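Local coordinates for putative capsular polysaccharide biosynthesis protein (Streptococcus pneumoniae serotype 4, PDB 6EWQ) that is a putative sugar aminotransferase of the DegT/DnrJ/EryC1 family that carries pyridoxal 5'-phosphate and probably transfers amino groups to sugars, at the pyridoxal-5'-phosphate site. Numbering follows the deposited sequence. Chains: chain A/B, Putative capsular polysaccharide biosynthesis protein.

The pyridoxal-5'-phosphate site. Residues chain A 63-65, 90, 92-93, 135, 176, 178-179, 200, 202, 205, 212, 351; chain B 238, 263. With PLP (pyridoxal-5'-phosphate), chain C.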
# COMPACT_ATOMS: atom_id res chain seq x y z
N SER A 63 -1.95 4.66 -3.51
CA SER A 63 -1.99 4.42 -4.93
C SER A 63 -3.39 4.59 -5.47
O SER A 63 -4.36 4.47 -4.76
CB SER A 63 -1.49 2.98 -5.23
OG SER A 63 -2.40 2.03 -4.77
N ALA A 64 -3.51 4.81 -6.77
CA ALA A 64 -4.81 4.71 -7.44
C ALA A 64 -5.34 3.28 -7.43
O ALA A 64 -6.56 3.08 -7.38
CB ALA A 64 -4.74 5.21 -8.88
N THR A 65 -4.45 2.31 -7.49
CA THR A 65 -4.85 0.93 -7.33
C THR A 65 -5.51 0.72 -5.99
O THR A 65 -6.59 0.15 -5.95
CB THR A 65 -3.68 -0.06 -7.56
OG1 THR A 65 -3.13 0.26 -8.84
CG2 THR A 65 -4.16 -1.47 -7.55
N TYR A 90 -5.30 -0.26 -18.65
CA TYR A 90 -4.16 -0.72 -17.84
C TYR A 90 -4.65 -1.82 -16.92
O TYR A 90 -5.82 -1.80 -16.51
CB TYR A 90 -3.57 0.42 -17.02
CG TYR A 90 -2.29 0.08 -16.28
CD1 TYR A 90 -1.19 -0.44 -16.95
CD2 TYR A 90 -2.18 0.31 -14.91
CE1 TYR A 90 -0.03 -0.77 -16.27
CE2 TYR A 90 -1.02 0.02 -14.22
CZ TYR A 90 0.05 -0.52 -14.91
OH TYR A 90 1.22 -0.81 -14.22
N ALA A 92 -4.17 -2.45 -13.85
CA ALA A 92 -4.71 -1.96 -12.56
C ALA A 92 -6.26 -1.79 -12.49
O ALA A 92 -6.87 -2.09 -11.46
CB ALA A 92 -4.02 -0.67 -12.18
N SER A 93 -6.87 -1.29 -13.56
CA SER A 93 -8.34 -1.13 -13.60
C SER A 93 -9.05 -2.47 -13.42
O SER A 93 -10.11 -2.51 -12.85
CB SER A 93 -8.80 -0.48 -14.92
OG SER A 93 -7.89 0.53 -15.36
N VAL A 135 -12.12 4.04 -18.38
CA VAL A 135 -10.81 4.66 -18.20
C VAL A 135 -10.77 5.92 -19.01
O VAL A 135 -11.14 5.92 -20.18
CB VAL A 135 -9.60 3.72 -18.56
CG1 VAL A 135 -9.62 3.21 -20.01
CG2 VAL A 135 -8.26 4.40 -18.29
N ASP A 176 -11.87 5.30 -13.55
CA ASP A 176 -10.41 5.27 -13.52
C ASP A 176 -9.85 6.55 -14.19
O ASP A 176 -9.60 6.59 -15.41
CB ASP A 176 -9.91 4.01 -14.22
CG ASP A 176 -8.39 3.83 -14.11
OD1 ASP A 176 -7.67 4.74 -13.64
OD2 ASP A 176 -7.89 2.75 -14.54
N ALA A 178 -6.81 7.82 -13.50
CA ALA A 178 -5.39 7.85 -13.25
C ALA A 178 -4.68 8.94 -14.13
O ALA A 178 -3.70 9.55 -13.69
CB ALA A 178 -4.77 6.49 -13.48
N HIS A 179 -5.18 9.17 -15.33
CA HIS A 179 -4.57 10.08 -16.24
C HIS A 179 -5.25 11.44 -16.29
O HIS A 179 -4.87 12.29 -17.09
CB HIS A 179 -4.62 9.47 -17.65
CG HIS A 179 -4.03 8.09 -17.77
ND1 HIS A 179 -4.31 7.25 -18.83
CD2 HIS A 179 -3.10 7.44 -17.02
CE1 HIS A 179 -3.65 6.12 -18.70
NE2 HIS A 179 -2.93 6.19 -17.60
N SER A 200 -4.42 8.92 -9.80
CA SER A 200 -3.06 8.42 -9.54
C SER A 200 -2.09 9.56 -9.50
O SER A 200 -2.12 10.44 -10.36
CB SER A 200 -2.62 7.42 -10.62
OG SER A 200 -1.39 6.84 -10.30
N HIS A 202 1.20 8.74 -9.18
CA HIS A 202 2.42 7.98 -9.41
C HIS A 202 3.47 8.84 -10.13
O HIS A 202 3.13 9.84 -10.78
CB HIS A 202 2.04 6.75 -10.23
CG HIS A 202 3.18 5.90 -10.62
ND1 HIS A 202 3.88 6.11 -11.78
CD2 HIS A 202 3.72 4.81 -10.04
CE1 HIS A 202 4.81 5.18 -11.91
NE2 HIS A 202 4.73 4.38 -10.86
N LYS A 205 2.83 10.21 -13.69
CA LYS A 205 1.53 10.85 -13.93
C LYS A 205 1.67 12.40 -13.97
O LYS A 205 2.73 12.96 -13.65
CB LYS A 205 0.48 10.35 -12.91
CG LYS A 205 -0.35 9.12 -13.31
CD LYS A 205 0.31 7.98 -14.09
CE LYS A 205 -0.53 6.70 -14.33
NZ LYS A 205 -0.45 5.63 -13.29
N GLY A 212 1.16 7.52 -4.95
CA GLY A 212 -0.01 8.02 -4.30
C GLY A 212 -1.22 7.98 -5.19
O GLY A 212 -1.17 7.59 -6.36
N TYR A 351 -2.40 0.63 -25.09
CA TYR A 351 -1.89 -0.45 -24.29
C TYR A 351 -2.04 -1.74 -25.03
O TYR A 351 -2.92 -1.87 -25.83
CB TYR A 351 -2.75 -0.61 -23.04
CG TYR A 351 -2.62 0.46 -21.98
CD1 TYR A 351 -1.50 0.52 -21.13
CD2 TYR A 351 -3.66 1.37 -21.77
CE1 TYR A 351 -1.44 1.49 -20.13
CE2 TYR A 351 -3.61 2.33 -20.77
CZ TYR A 351 -2.52 2.40 -19.97
OH TYR A 351 -2.51 3.39 -19.03
N HIS B 238 2.13 -4.90 -9.74
CA HIS B 238 1.02 -5.27 -10.63
C HIS B 238 1.22 -6.58 -11.42
O HIS B 238 0.47 -6.81 -12.37
CB HIS B 238 0.78 -4.18 -11.68
CG HIS B 238 0.45 -2.84 -11.14
ND1 HIS B 238 -0.66 -2.60 -10.38
CD2 HIS B 238 1.08 -1.65 -11.29
CE1 HIS B 238 -0.69 -1.32 -10.05
NE2 HIS B 238 0.35 -0.72 -10.60
N LYS B 263 0.34 -3.58 -5.34
CA LYS B 263 0.97 -2.30 -5.56
C LYS B 263 1.44 -1.88 -4.23
O LYS B 263 0.70 -1.28 -3.46
CB LYS B 263 -0.05 -1.32 -6.19
CG LYS B 263 0.42 0.12 -6.28
CD LYS B 263 1.46 0.30 -7.35
CE LYS B 263 2.28 1.58 -7.19
NZ LYS B 263 3.55 1.52 -7.98
N1 PLP C . -5.09 3.05 -14.14
C2 PLP C . -4.33 3.59 -15.15
C2A PLP C . -4.97 3.81 -16.47
C3 PLP C . -2.90 3.94 -14.91
O3 PLP C . -2.09 4.46 -15.85
C4 PLP C . -2.27 3.75 -13.62
C4A PLP C . -0.76 4.15 -13.43
C5 PLP C . -3.21 3.14 -12.59
C6 PLP C . -4.55 2.84 -12.92
C5A PLP C . -2.77 2.85 -11.18
O4P PLP C . -1.89 3.86 -10.75
P PLP C . -1.07 3.69 -9.40
O1P PLP C . 0.26 3.16 -9.90
O2P PLP C . -1.85 2.65 -8.67
O3P PLP C . -1.17 5.13 -8.86
O HOH W 1 1.11 5.73 -7.25
O HOH W 2 -0.20 3.35 -17.35
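Bends at chi2 (38°) and chi4 (-89°) curl the A:Lys205 chain so that its NZ is covalently bonded to the cofactor aldehyde carbon, PLP C4A, at 1.5 Å. This corresponds to the internal aldimine expected of the PLP form, though the modelled length and direction do not by themselves show a double bond. A:Tyr90 and A:Asp176 both hold CG anti to the backbone N, which inclines the tyrosine ring over one face of the pyridine and sends the carboxylate to its nitrogen. The tyrosine touches with its CD2 edge, 3.7 Å from PLP C4, while A:Ala178 CB lies over the opposite face, 3.3 Å from the PLP ring centroid, so the pyridine is packed between them. Both A:Asp176 oxygens face PLP N1, OD2 at 2.9 Å, a hydrogen bond if that nitrogen is protonated; the carboxylate would favour this and strengthen the ring as an electron sink. OD1 also takes the A:Ala178 backbone N-H through its anti lone pair, helping fix the carboxylate's rotation. A:His179 stands edge-on, perpendicular to the pyridine, its NE2 hydrogen-bonded, direction undecided, to the phenolic PLP O3 at 2.6 Å; water 2 joins O3 to A:Tyr351 OH. The start of helix 64-75 grips the phosphate: PLP O2P accepts from A:Thr65 N and OG1 (2.7 Å from OG1), and O3P from A:Ala64 N, where the helix dipole may add stabilisation. A:Ser200 OG, its exact position doubtful, is placed to donate to the ester oxygen PLP O4P; water 1 links O3P to A:Gly212. B:His238 meets A:Thr65 tip to tip and crosses A:Tyr90. B:Lys263 passes the phosphate with its CE end, NZ staying 4.2 Å from PLP O1P, so any charge effect may act only at a distance. This pocket, completed by both subunits, anchors PLP and positions its reactive carbon for the probable transamination.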